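Local structure of single-stranded-DNA-specific exonuclease RecJ (Thermus thermophilus, 2ZXR) at residues 379-384 / 396-401; 385-390 / 411-416; 550-555 / 585-590. The protein degrades single-stranded DNA as a divalent-metal-dependent exonuclease working in the 5' to 3' direction, with no detectable activity on single-stranded RNA. All coordinates share one frame; numbering follows the deposited sequence.

Contact 1 of 3, residues 379-384 / 396-401; sequences EALRSA and EAAGFA
Leu381 of helix 377-383 packs on strand 397-401 in a buried helix-on-sheet contact carried by apolar side chains within the DHHA1 region. The helix segment 379-383 and the strand run at 32° to each other, their axes approaching to 9.4 Å, and this one leucine spans the gap. Its CG lies anti to the carbonyl carbon (chi1 -66°), on the sheet side, and with chi2 extended both methyls reach Phe400. CD1 sits between the two inward-facing residues of the strand, 3.7 Å from Ala398 CB and equally close to CD2 of Phe400. The second methyl, Leu381 CD2, meets the same side of Phe400, 3.8 Å from CE2, and the approach to the ring is oblique. The leucine and phenylalanine side chains cross at about a right angle. Phe400 CG stands between its own backbone N and carbonyl carbon (chi1 60°), and the ring rises beside the leucine. Between Ala398 and Phe400, Gly399 contributes its carbonyl oxygen, 3.7 Å from Leu381 CD1, as part of the floor under that methyl. Val369 and Tyr391 of the two flanking strands also touch Leu381, and Phe410 of helix 407-419 meets the ring of Phe400. Alternate strand residues turned toward a helix inclined at a moderate angle to the strand, with a leucine lodged between them, form the layered core characteristic of an alpha/beta fold.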
ATOM      1  N   GLU A 379       7.981 -14.676 -17.426  1.00 31.22           N
ATOM      2  CA  GLU A 379       7.546 -15.073 -18.766  1.00 31.88           C
ATOM      3  C   GLU A 379       8.428 -14.368 -19.806  1.00 31.00           C
ATOM      4  O   GLU A 379       8.656 -14.890 -20.891  1.00 31.11           O
ATOM      5  CB  GLU A 379       6.061 -14.732 -18.997  1.00 32.85           C
ATOM      6  CG  GLU A 379       5.078 -15.656 -18.276  1.00 36.32           C
ATOM      7  CD  GLU A 379       5.269 -17.141 -18.629  1.00 38.57           C
ATOM      8  OE1 GLU A 379       5.193 -17.491 -19.833  1.00 39.77           O
ATOM      9  OE2 GLU A 379       5.499 -17.961 -17.699  1.00 40.29           O
ATOM     10  N   ALA A 380       8.926 -13.185 -19.471  1.00 30.34           N
ATOM     11  CA  ALA A 380       9.802 -12.448 -20.387  1.00 29.16           C
ATOM     12  C   ALA A 380      11.121 -13.230 -20.519  1.00 29.26           C
ATOM     13  O   ALA A 380      11.696 -13.336 -21.611  1.00 28.31           O
ATOM     14  CB  ALA A 380      10.065 -11.057 -19.849  1.00 28.97           C
ATOM     15  N   LEU A 381      11.581 -13.795 -19.406  1.00 27.94           N
ATOM     16  CA  LEU A 381      12.800 -14.585 -19.422  1.00 28.69           C
ATOM     17  C   LEU A 381      12.519 -15.866 -20.197  1.00 30.11           C
ATOM     18  O   LEU A 381      13.371 -16.356 -20.947  1.00 28.75           O
ATOM     19  CB  LEU A 381      13.258 -14.935 -17.999  1.00 25.12           C
ATOM     20  CG  LEU A 381      13.701 -13.763 -17.109  1.00 24.95           C
ATOM     21  CD1 LEU A 381      14.307 -14.321 -15.794  1.00 22.64           C
ATOM     22  CD2 LEU A 381      14.728 -12.893 -17.849  1.00 22.75           C
ATOM     23  N   ARG A 382      11.321 -16.418 -20.008  1.00 31.63           N
ATOM     24  CA  ARG A 382      10.959 -17.638 -20.719  1.00 32.95           C
ATOM     25  C   ARG A 382      11.053 -17.404 -22.222  1.00 32.54           C
ATOM     26  O   ARG A 382      11.557 -18.247 -22.938  1.00 34.22           O
ATOM     27  CB  ARG A 382       9.542 -18.081 -20.348  1.00 34.72           C
ATOM     28  CG  ARG A 382       9.068 -19.344 -21.055  1.00 38.60           C
ATOM     29  CD  ARG A 382       8.080 -20.071 -20.164  1.00 42.00           C
ATOM     30  NE  ARG A 382       8.698 -20.263 -18.848  1.00 46.18           N
ATOM     31  CZ  ARG A 382       8.030 -20.361 -17.699  1.00 46.57           C
ATOM     32  NH1 ARG A 382       6.707 -20.289 -17.700  1.00 47.17           N
ATOM     33  NH2 ARG A 382       8.692 -20.516 -16.550  1.00 46.64           N
ATOM     34  N   SER A 383      10.599 -16.253 -22.696  1.00 32.50           N
ATOM     35  CA  SER A 383      10.652 -15.964 -24.125  1.00 32.83           C
ATOM     36  C   SER A 383      12.077 -15.978 -24.659  1.00 33.24           C
ATOM     37  O   SER A 383      12.285 -16.155 -25.850  1.00 34.45           O
ATOM     38  CB  SER A 383       9.998 -14.604 -24.443  1.00 32.89           C
ATOM     39  OG  SER A 383      10.853 -13.498 -24.162  1.00 33.85           O
ATOM     40  N   ALA A 384      13.062 -15.790 -23.786  1.00 33.31           N
ATOM     41  CA  ALA A 384      14.466 -15.793 -24.211  1.00 32.97           C
ATOM     42  C   ALA A 384      15.262 -16.910 -23.515  1.00 32.77           C
ATOM     43  O   ALA A 384      16.490 -16.832 -23.433  1.00 31.00           O
ATOM     44  CB  ALA A 384      15.087 -14.444 -23.874  1.00 33.85           C
ATOM     45  N   GLU A 396       6.503 -10.233 -10.921  1.00 30.19           N
ATOM     46  CA  GLU A 396       7.086  -8.932 -10.618  1.00 30.18           C
ATOM     47  C   GLU A 396       8.594  -8.922 -10.402  1.00 28.19           C
ATOM     48  O   GLU A 396       9.224  -7.861 -10.387  1.00 25.86           O
ATOM     49  CB  GLU A 396       6.377  -8.327  -9.393  1.00 32.74           C
ATOM     50  CG  GLU A 396       4.840  -8.365  -9.508  1.00 38.51           C
ATOM     51  CD  GLU A 396       4.122  -7.509  -8.457  1.00 42.15           C
ATOM     52  OE1 GLU A 396       2.856  -7.493  -8.445  1.00 44.29           O
ATOM     53  OE2 GLU A 396       4.812  -6.845  -7.645  1.00 43.98           O
ATOM     54  N   ALA A 397       9.174 -10.100 -10.235  1.00 26.45           N
ATOM     55  CA  ALA A 397      10.606 -10.185  -9.992  1.00 25.99           C
ATOM     56  C   ALA A 397      11.104 -11.526 -10.452  1.00 25.85           C
ATOM     57  O   ALA A 397      10.412 -12.534 -10.285  1.00 25.90           O
ATOM     58  CB  ALA A 397      10.894 -10.020  -8.509  1.00 24.37           C
ATOM     59  N   ALA A 398      12.308 -11.559 -11.018  1.00 26.16           N
ATOM     60  CA  ALA A 398      12.864 -12.825 -11.496  1.00 26.30           C
ATOM     61  C   ALA A 398      14.372 -12.744 -11.493  1.00 25.87           C
ATOM     62  O   ALA A 398      14.928 -11.662 -11.407  1.00 27.56           O
ATOM     63  CB  ALA A 398      12.337 -13.144 -12.915  1.00 25.53           C
ATOM     64  N   GLY A 399      15.034 -13.882 -11.570  1.00 25.23           N
ATOM     65  CA  GLY A 399      16.483 -13.877 -11.561  1.00 25.05           C
ATOM     66  C   GLY A 399      16.996 -14.866 -12.595  1.00 24.94           C
ATOM     67  O   GLY A 399      16.268 -15.783 -12.995  1.00 24.21           O
ATOM     68  N   PHE A 400      18.236 -14.684 -13.036  1.00 23.98           N
ATOM     69  CA  PHE A 400      18.809 -15.595 -14.010  1.00 22.80           C
ATOM     70  C   PHE A 400      20.313 -15.507 -14.022  1.00 23.13           C
ATOM     71  O   PHE A 400      20.897 -14.718 -13.292  1.00 22.04           O
ATOM     72  CB  PHE A 400      18.231 -15.328 -15.419  1.00 22.11           C
ATOM     73  CG  PHE A 400      18.484 -13.929 -15.968  1.00 22.62           C
ATOM     74  CD1 PHE A 400      19.518 -13.696 -16.886  1.00 21.43           C
ATOM     75  CD2 PHE A 400      17.672 -12.856 -15.601  1.00 20.35           C
ATOM     76  CE1 PHE A 400      19.733 -12.399 -17.437  1.00 21.52           C
ATOM     77  CE2 PHE A 400      17.881 -11.575 -16.134  1.00 21.65           C
ATOM     78  CZ  PHE A 400      18.917 -11.346 -17.058  1.00 21.44           C
ATOM     79  N   ALA A 401      20.941 -16.369 -14.815  1.00 23.79           N
ATOM     80  CA  ALA A 401      22.374 -16.354 -14.983  1.00 24.94           C
ATOM     81  C   ALA A 401      22.496 -16.462 -16.502  1.00 26.53           C
ATOM     82  O   ALA A 401      21.619 -17.045 -17.165  1.00 26.72           O
ATOM     83  CB  ALA A 401      23.031 -17.549 -14.279  1.00 23.96           C
TER

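Contact 2 of 3, residues 385-390 / 411-416; sequences EDLLLR and KARVEA
The guanidinium atom NH1 of Arg413 is shared by two acceptors, the carboxylate of Asp386 and the backbone carbonyl oxygen of Ser383. Its bond to Asp386 OD1 is 3.0 Å long with an N-H...O angle of 155°, and it forms the core of a salt bridge. OD1 receives it on the syn lone pair, the side of the other carboxylate oxygen. NH2 of Arg413 adds a weak, more bent bond of 3.4 Å to the same Asp386 OD1, so one oxygen takes both terminal nitrogens. The acid sits at the edge of the guanidinium, in its plane, and the two planes are only 3° apart. The arginine leaves helix 407-419 with CG anti to its backbone N (chi1 -168°), then bends at chi2 and chi3 to present that edge to Asp386. Over one face of the guanidinium lies Leu387, whose CD2 is 3.9 Å from Arg413 NH2, displaced toward the rim of the group. With the carbonyl of Ser383 and the carboxylate bound to its nitrogens and the leucine on a face, the rotation of the guanidinium is probably well restricted. The contact lies at the protein surface. Residues 385-387 form a short 3-10 segment in the connection from helix 377-383 to edge strand 390-393, and Arg413 ties this turn to helix 407-419, which packs through Val414 against strand 332-335 at the other border of the mixed sheet.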
ATOM      1  N   GLU A 385      14.573 -17.953 -23.049  1.00 32.63           N
ATOM      2  CA  GLU A 385      15.226 -19.014 -22.282  1.00 34.05           C
ATOM      3  C   GLU A 385      16.374 -19.814 -22.891  1.00 34.63           C
ATOM      4  O   GLU A 385      17.262 -20.280 -22.163  1.00 34.26           O
ATOM      5  CB  GLU A 385      14.178 -19.986 -21.734  1.00 35.73           C
ATOM      6  CG  GLU A 385      13.558 -20.904 -22.767  1.00 38.85           C
ATOM      7  CD  GLU A 385      12.433 -21.738 -22.173  1.00 41.16           C
ATOM      8  OE1 GLU A 385      12.668 -22.435 -21.156  1.00 41.47           O
ATOM      9  OE2 GLU A 385      11.313 -21.689 -22.722  1.00 42.97           O
ATOM     10  N   ASP A 386      16.378 -19.986 -24.204  1.00 34.95           N
ATOM     11  CA  ASP A 386      17.460 -20.742 -24.831  1.00 36.23           C
ATOM     12  C   ASP A 386      18.816 -20.070 -24.555  1.00 35.47           C
ATOM     13  O   ASP A 386      19.862 -20.728 -24.558  1.00 34.99           O
ATOM     14  CB  ASP A 386      17.237 -20.821 -26.347  1.00 37.40           C
ATOM     15  CG  ASP A 386      17.169 -19.446 -26.998  1.00 40.67           C
ATOM     16  OD1 ASP A 386      16.226 -18.673 -26.710  1.00 42.65           O
ATOM     17  OD2 ASP A 386      18.070 -19.118 -27.802  1.00 44.25           O
ATOM     18  N   LEU A 387      18.773 -18.762 -24.309  1.00 34.56           N
ATOM     19  CA  LEU A 387      19.965 -17.939 -24.071  1.00 33.87           C
ATOM     20  C   LEU A 387      20.496 -17.955 -22.646  1.00 33.53           C
ATOM     21  O   LEU A 387      21.578 -17.455 -22.378  1.00 34.68           O
ATOM     22  CB  LEU A 387      19.635 -16.489 -24.425  1.00 32.68           C
ATOM     23  CG  LEU A 387      19.873 -15.824 -25.774  1.00 32.77           C
ATOM     24  CD1 LEU A 387      19.898 -16.823 -26.907  1.00 32.53           C
ATOM     25  CD2 LEU A 387      18.807 -14.761 -25.959  1.00 30.38           C
ATOM     26  N   LEU A 388      19.738 -18.530 -21.728  1.00 34.19           N
ATOM     27  CA  LEU A 388      20.112 -18.510 -20.318  1.00 33.62           C
ATOM     28  C   LEU A 388      20.662 -19.798 -19.741  1.00 34.32           C
ATOM     29  O   LEU A 388      20.310 -20.888 -20.185  1.00 35.99           O
ATOM     30  CB  LEU A 388      18.893 -18.074 -19.503  1.00 31.40           C
ATOM     31  CG  LEU A 388      18.164 -16.859 -20.076  1.00 30.77           C
ATOM     32  CD1 LEU A 388      16.887 -16.591 -19.274  1.00 30.65           C
ATOM     33  CD2 LEU A 388      19.095 -15.654 -20.053  1.00 28.66           C
ATOM     34  N   LEU A 389      21.520 -19.662 -18.740  1.00 33.30           N
ATOM     35  CA  LEU A 389      22.098 -20.814 -18.074  1.00 33.30           C
ATOM     36  C   LEU A 389      21.072 -21.362 -17.088  1.00 34.47           C
ATOM     37  O   LEU A 389      21.060 -22.556 -16.766  1.00 34.36           O
ATOM     38  CB  LEU A 389      23.379 -20.405 -17.337  1.00 31.60           C
ATOM     39  CG  LEU A 389      24.472 -19.938 -18.295  1.00 32.26           C
ATOM     40  CD1 LEU A 389      25.677 -19.418 -17.518  1.00 30.82           C
ATOM     41  CD2 LEU A 389      24.866 -21.135 -19.213  1.00 30.95           C
ATOM     42  N   ARG A 390      20.217 -20.474 -16.596  1.00 34.73           N
ATOM     43  CA  ARG A 390      19.170 -20.854 -15.658  1.00 35.86           C
ATOM     44  C   ARG A 390      18.409 -19.592 -15.309  1.00 36.15           C
ATOM     45  O   ARG A 390      18.935 -18.478 -15.456  1.00 36.34           O
ATOM     46  CB  ARG A 390      19.767 -21.450 -14.391  1.00 37.73           C
ATOM     47  CG  ARG A 390      20.900 -20.626 -13.838  1.00 40.42           C
ATOM     48  CD  ARG A 390      20.917 -20.669 -12.340  1.00 42.70           C
ATOM     49  NE  ARG A 390      20.811 -19.326 -11.765  1.00 45.47           N
ATOM     50  CZ  ARG A 390      21.765 -18.744 -11.038  1.00 46.52           C
ATOM     51  NH1 ARG A 390      22.904 -19.391 -10.803  1.00 47.21           N
ATOM     52  NH2 ARG A 390      21.578 -17.524 -10.530  1.00 46.22           N
ATOM     53  N   LYS A 411      18.814  -8.830 -25.065  1.00 29.21           N
ATOM     54  CA  LYS A 411      18.137  -7.544 -25.091  1.00 31.64           C
ATOM     55  C   LYS A 411      17.068  -7.419 -26.177  1.00 32.89           C
ATOM     56  O   LYS A 411      15.940  -7.021 -25.885  1.00 32.92           O
ATOM     57  CB  LYS A 411      19.160  -6.414 -25.257  1.00 31.38           C
ATOM     58  CG  LYS A 411      18.589  -5.003 -25.373  1.00 32.19           C
ATOM     59  CD  LYS A 411      19.743  -4.007 -25.381  1.00 32.69           C
ATOM     60  CE  LYS A 411      19.311  -2.582 -25.108  1.00 33.80           C
ATOM     61  NZ  LYS A 411      18.821  -1.830 -26.307  1.00 34.41           N
ATOM     62  N   ALA A 412      17.411  -7.755 -27.423  1.00 32.83           N
ATOM     63  CA  ALA A 412      16.437  -7.631 -28.511  1.00 33.15           C
ATOM     64  C   ALA A 412      15.230  -8.499 -28.224  1.00 32.76           C
ATOM     65  O   ALA A 412      14.083  -8.100 -28.447  1.00 33.52           O
ATOM     66  CB  ALA A 412      17.069  -8.031 -29.853  1.00 32.59           C
ATOM     67  N   ARG A 413      15.507  -9.695 -27.731  1.00 32.18           N
ATOM     68  CA  ARG A 413      14.475 -10.648 -27.397  1.00 32.41           C
ATOM     69  C   ARG A 413      13.500 -10.111 -26.336  1.00 32.69           C
ATOM     70  O   ARG A 413      12.273 -10.099 -26.546  1.00 33.13           O
ATOM     71  CB  ARG A 413      15.127 -11.922 -26.875  1.00 33.91           C
ATOM     72  CG  ARG A 413      14.185 -13.080 -26.771  1.00 35.72           C
ATOM     73  CD  ARG A 413      13.930 -13.619 -28.168  1.00 37.65           C
ATOM     74  NE  ARG A 413      15.112 -14.298 -28.672  1.00 37.84           N
ATOM     75  CZ  ARG A 413      15.445 -15.544 -28.351  1.00 38.22           C
ATOM     76  NH1 ARG A 413      14.680 -16.253 -27.534  1.00 38.41           N
ATOM     77  NH2 ARG A 413      16.561 -16.078 -28.834  1.00 39.91           N
ATOM     78  N   VAL A 414      14.017  -9.664 -25.194  1.00 31.06           N
ATOM     79  CA  VAL A 414      13.089  -9.184 -24.179  1.00 30.44           C
ATOM     80  C   VAL A 414      12.399  -7.910 -24.613  1.00 30.92           C
ATOM     81  O   VAL A 414      11.238  -7.700 -24.278  1.00 31.51           O
ATOM     82  CB  VAL A 414      13.752  -9.023 -22.776  1.00 29.52           C
ATOM     83  CG1 VAL A 414      14.335 -10.362 -22.339  1.00 28.51           C
ATOM     84  CG2 VAL A 414      14.769  -7.952 -22.772  1.00 28.08           C
ATOM     85  N   GLU A 415      13.090  -7.066 -25.371  1.00 31.82           N
ATOM     86  CA  GLU A 415      12.472  -5.836 -25.862  1.00 33.46           C
ATOM     87  C   GLU A 415      11.275  -6.181 -26.744  1.00 34.33           C
ATOM     88  O   GLU A 415      10.251  -5.480 -26.727  1.00 34.70           O
ATOM     89  CB  GLU A 415      13.453  -5.007 -26.695  1.00 33.53           C
ATOM     90  CG  GLU A 415      14.564  -4.344 -25.921  1.00 34.65           C
ATOM     91  CD  GLU A 415      15.525  -3.588 -26.835  1.00 35.99           C
ATOM     92  OE1 GLU A 415      15.407  -3.722 -28.068  1.00 38.18           O
ATOM     93  OE2 GLU A 415      16.406  -2.865 -26.338  1.00 35.28           O
ATOM     94  N   ALA A 416      11.416  -7.259 -27.515  1.00 34.69           N
ATOM     95  CA  ALA A 416      10.366  -7.710 -28.419  1.00 35.43           C
ATOM     96  C   ALA A 416       9.239  -8.327 -27.636  1.00 35.25           C
ATOM     97  O   ALA A 416       8.082  -8.195 -28.003  1.00 35.82           O
ATOM     98  CB  ALA A 416      10.918  -8.730 -29.438  1.00 36.24           C
TER

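Contact 3 of 3, residues 550-555 / 585-590; sequences LARARL and AGLWLG
Leu550 and Leu589 meet through their terminal methyls, Leu550 CD2 lying 4.3 Å from Leu589 CD1. Both have CG anti to the carbonyl carbon, with chi1 of -70° for Leu550 and -62° for Leu589, but the same rotamer starts from bonds of different direction. The first bond of the Leu550 side chain leaves the helix away from segment 585-590, and only its branched end comes back, whereas Leu589 starts out toward the helix. Leu587, two residues earlier, adopts another shape. Its CG is anti to the backbone N (chi1 -179°), which directs CD2 to the helix backbone at Arg552 and Ala553, while CD1 turns toward the arginine's end. CD2 of Leu587 comes within 4.4 Å of Arg552 CB and equally near the backbone N of Ala553. Its other methyl, CD1, lies over one face of the Arg552 guanidinium. Here the arginine has an apolar neighbour on a face, while its nitrogens are held by acids, NH1 by Glu602 and NE by Glu557, both in salt bridges. These two partners probably hold the planar group in position over the leucine. Ala553 faces Leu587 with its small methyl, at a looser distance. Overall the contact is loose van der Waals packing, mostly apolar. Leu587, on central strand 587-588 of the parallel sheet in the C-terminal domain, and Leu589, just beyond the strand's end, pack against helix 546-554. Strands 558-560 and 601-603 flank strand 587-588 on either side, and Val559 of the first also touches both Ala553 and Leu587.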
ATOM      1  N   LEU A 550     -29.798  28.477 -17.594  1.00 30.44           N
ATOM      2  CA  LEU A 550     -30.794  29.538 -17.590  1.00 31.06           C
ATOM      3  C   LEU A 550     -31.053  30.072 -18.985  1.00 30.12           C
ATOM      4  O   LEU A 550     -32.179  30.417 -19.307  1.00 30.59           O
ATOM      5  CB  LEU A 550     -30.370  30.674 -16.637  1.00 30.87           C
ATOM      6  CG  LEU A 550     -30.425  30.293 -15.147  1.00 30.78           C
ATOM      7  CD1 LEU A 550     -29.754  31.366 -14.308  1.00 30.61           C
ATOM      8  CD2 LEU A 550     -31.867  30.071 -14.711  1.00 30.48           C
ATOM      9  N   ALA A 551     -30.019  30.122 -19.813  1.00 29.69           N
ATOM     10  CA  ALA A 551     -30.185  30.597 -21.187  1.00 30.26           C
ATOM     11  C   ALA A 551     -31.153  29.666 -21.922  1.00 30.40           C
ATOM     12  O   ALA A 551     -32.074  30.120 -22.594  1.00 30.90           O
ATOM     13  CB  ALA A 551     -28.832  30.630 -21.924  1.00 28.45           C
ATOM     14  N   ARG A 552     -30.956  28.357 -21.768  1.00 30.50           N
ATOM     15  CA  ARG A 552     -31.818  27.389 -22.434  1.00 30.15           C
ATOM     16  C   ARG A 552     -33.235  27.410 -21.882  1.00 30.95           C
ATOM     17  O   ARG A 552     -34.202  27.216 -22.620  1.00 31.83           O
ATOM     18  CB  ARG A 552     -31.196  25.995 -22.343  1.00 28.39           C
ATOM     19  CG  ARG A 552     -29.976  25.869 -23.250  1.00 27.53           C
ATOM     20  CD  ARG A 552     -29.051  24.670 -22.925  1.00 27.65           C
ATOM     21  NE  ARG A 552     -29.732  23.382 -22.924  1.00 25.33           N
ATOM     22  CZ  ARG A 552     -29.126  22.198 -22.801  1.00 27.14           C
ATOM     23  NH1 ARG A 552     -29.855  21.079 -22.802  1.00 25.28           N
ATOM     24  NH2 ARG A 552     -27.796  22.114 -22.698  1.00 25.82           N
ATOM     25  N   ALA A 553     -33.371  27.668 -20.590  1.00 31.29           N
ATOM     26  CA  ALA A 553     -34.685  27.712 -19.985  1.00 32.34           C
ATOM     27  C   ALA A 553     -35.457  28.942 -20.477  1.00 33.74           C
ATOM     28  O   ALA A 553     -36.666  28.902 -20.612  1.00 34.17           O
ATOM     29  CB  ALA A 553     -34.560  27.753 -18.463  1.00 32.11           C
ATOM     30  N   ARG A 554     -34.755  30.038 -20.725  1.00 35.02           N
ATOM     31  CA  ARG A 554     -35.421  31.241 -21.187  1.00 36.21           C
ATOM     32  C   ARG A 554     -35.844  31.090 -22.634  1.00 36.08           C
ATOM     33  O   ARG A 554     -36.787  31.740 -23.079  1.00 35.79           O
ATOM     34  CB  ARG A 554     -34.509  32.454 -20.990  1.00 37.29           C
ATOM     35  CG  ARG A 554     -34.438  32.850 -19.520  1.00 39.45           C
ATOM     36  CD  ARG A 554     -33.740  34.167 -19.289  1.00 41.01           C
ATOM     37  NE  ARG A 554     -32.313  34.067 -19.541  1.00 44.09           N
ATOM     38  CZ  ARG A 554     -31.376  34.174 -18.600  1.00 45.20           C
ATOM     39  NH1 ARG A 554     -31.721  34.386 -17.334  1.00 45.37           N
ATOM     40  NH2 ARG A 554     -30.092  34.070 -18.930  1.00 45.17           N
ATOM     41  N   LEU A 555     -35.146  30.204 -23.342  1.00 35.27           N
ATOM     42  CA  LEU A 555     -35.408  29.891 -24.734  1.00 33.77           C
ATOM     43  C   LEU A 555     -36.597  28.923 -24.845  1.00 33.88           C
ATOM     44  O   LEU A 555     -37.072  28.636 -25.947  1.00 34.53           O
ATOM     45  CB  LEU A 555     -34.146  29.275 -25.364  1.00 33.66           C
ATOM     46  CG  LEU A 555     -33.227  30.096 -26.289  1.00 33.01           C
ATOM     47  CD1 LEU A 555     -33.281  31.570 -25.971  1.00 34.36           C
ATOM     48  CD2 LEU A 555     -31.817  29.585 -26.170  1.00 32.20           C
ATOM     49  N   ALA A 585     -38.629  16.389 -17.670  1.00 30.82           N
ATOM     50  CA  ALA A 585     -37.744  17.461 -18.119  1.00 28.16           C
ATOM     51  C   ALA A 585     -36.317  16.912 -18.349  1.00 26.50           C
ATOM     52  O   ALA A 585     -35.774  16.186 -17.512  1.00 24.60           O
ATOM     53  CB  ALA A 585     -37.691  18.551 -17.080  1.00 27.47           C
ATOM     54  N   GLY A 586     -35.716  17.257 -19.479  1.00 24.79           N
ATOM     55  CA  GLY A 586     -34.351  16.837 -19.734  1.00 23.91           C
ATOM     56  C   GLY A 586     -33.342  17.837 -19.152  1.00 24.15           C
ATOM     57  O   GLY A 586     -32.121  17.660 -19.284  1.00 23.92           O
ATOM     58  N   LEU A 587     -33.839  18.902 -18.517  1.00 23.87           N
ATOM     59  CA  LEU A 587     -32.967  19.923 -17.922  1.00 24.35           C
ATOM     60  C   LEU A 587     -33.420  20.224 -16.498  1.00 25.62           C
ATOM     61  O   LEU A 587     -34.601  20.485 -16.271  1.00 25.70           O
ATOM     62  CB  LEU A 587     -33.026  21.216 -18.739  1.00 24.48           C
ATOM     63  CG  LEU A 587     -32.135  22.331 -18.206  1.00 25.46           C
ATOM     64  CD1 LEU A 587     -30.672  21.962 -18.520  1.00 23.23           C
ATOM     65  CD2 LEU A 587     -32.505  23.675 -18.836  1.00 24.99           C
ATOM     66  N   TRP A 588     -32.495  20.198 -15.541  1.00 26.01           N
ATOM     67  CA  TRP A 588     -32.864  20.454 -14.141  1.00 26.72           C
ATOM     68  C   TRP A 588     -32.106  21.641 -13.603  1.00 26.70           C
ATOM     69  O   TRP A 588     -30.936  21.848 -13.939  1.00 27.06           O
ATOM     70  CB  TRP A 588     -32.557  19.229 -13.248  1.00 26.07           C
ATOM     71  CG  TRP A 588     -33.323  17.939 -13.543  1.00 26.04           C
ATOM     72  CD1 TRP A 588     -34.365  17.766 -14.419  1.00 27.43           C
ATOM     73  CD2 TRP A 588     -33.121  16.662 -12.912  1.00 25.76           C
ATOM     74  NE1 TRP A 588     -34.824  16.458 -14.370  1.00 25.50           N
ATOM     75  CE2 TRP A 588     -34.075  15.765 -13.456  1.00 26.87           C
ATOM     76  CE3 TRP A 588     -32.228  16.191 -11.943  1.00 25.37           C
ATOM     77  CZ2 TRP A 588     -34.152  14.422 -13.059  1.00 26.12           C
ATOM     78  CZ3 TRP A 588     -32.311  14.848 -11.548  1.00 27.14           C
ATOM     79  CH2 TRP A 588     -33.264  13.988 -12.107  1.00 25.91           C
ATOM     80  N   LEU A 589     -32.761  22.423 -12.757  1.00 27.05           N
ATOM     81  CA  LEU A 589     -32.121  23.591 -12.174  1.00 28.14           C
ATOM     82  C   LEU A 589     -31.905  23.353 -10.687  1.00 28.73           C
ATOM     83  O   LEU A 589     -31.512  24.251  -9.959  1.00 29.00           O
ATOM     84  CB  LEU A 589     -33.002  24.819 -12.376  1.00 29.92           C
ATOM     85  CG  LEU A 589     -33.271  25.209 -13.825  1.00 31.14           C
ATOM     86  CD1 LEU A 589     -34.144  26.465 -13.863  1.00 32.13           C
ATOM     87  CD2 LEU A 589     -31.949  25.467 -14.539  1.00 31.28           C
ATOM     88  N   GLY A 590     -32.185  22.132 -10.246  1.00 28.79           N
ATOM     89  CA  GLY A 590     -32.038  21.803  -8.852  1.00 29.15           C
ATOM     90  C   GLY A 590     -32.180  20.308  -8.745  1.00 30.30           C
ATOM     91  O   GLY A 590     -32.343  19.617  -9.763  1.00 29.97           O
TER

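Overall arrangement
Contacts 1 and 2 are neighbours in the DHHA1 region, their centres 8 Å apart, and their segments alternate along the chain: 379-384, 385-390, 396-401, 411-416. Besides sharing Arg413's bond to Ser383, they join where Ala384 packs on Arg413 and where Arg390 O pairs with the backbone N of Ala401. Contact 1 packs helix 377-383 on the mixed sheet; contact 2 ties the turn after that helix to helix 407-419. Contact 3 comes later in the chain, in the C-terminal domain, with its centre about 60 Å from that of contact 1 and 63 Å from that of contact 2. The set thus samples two separate helix-and-sheet units of a multidomain nuclease, each away from the metal site.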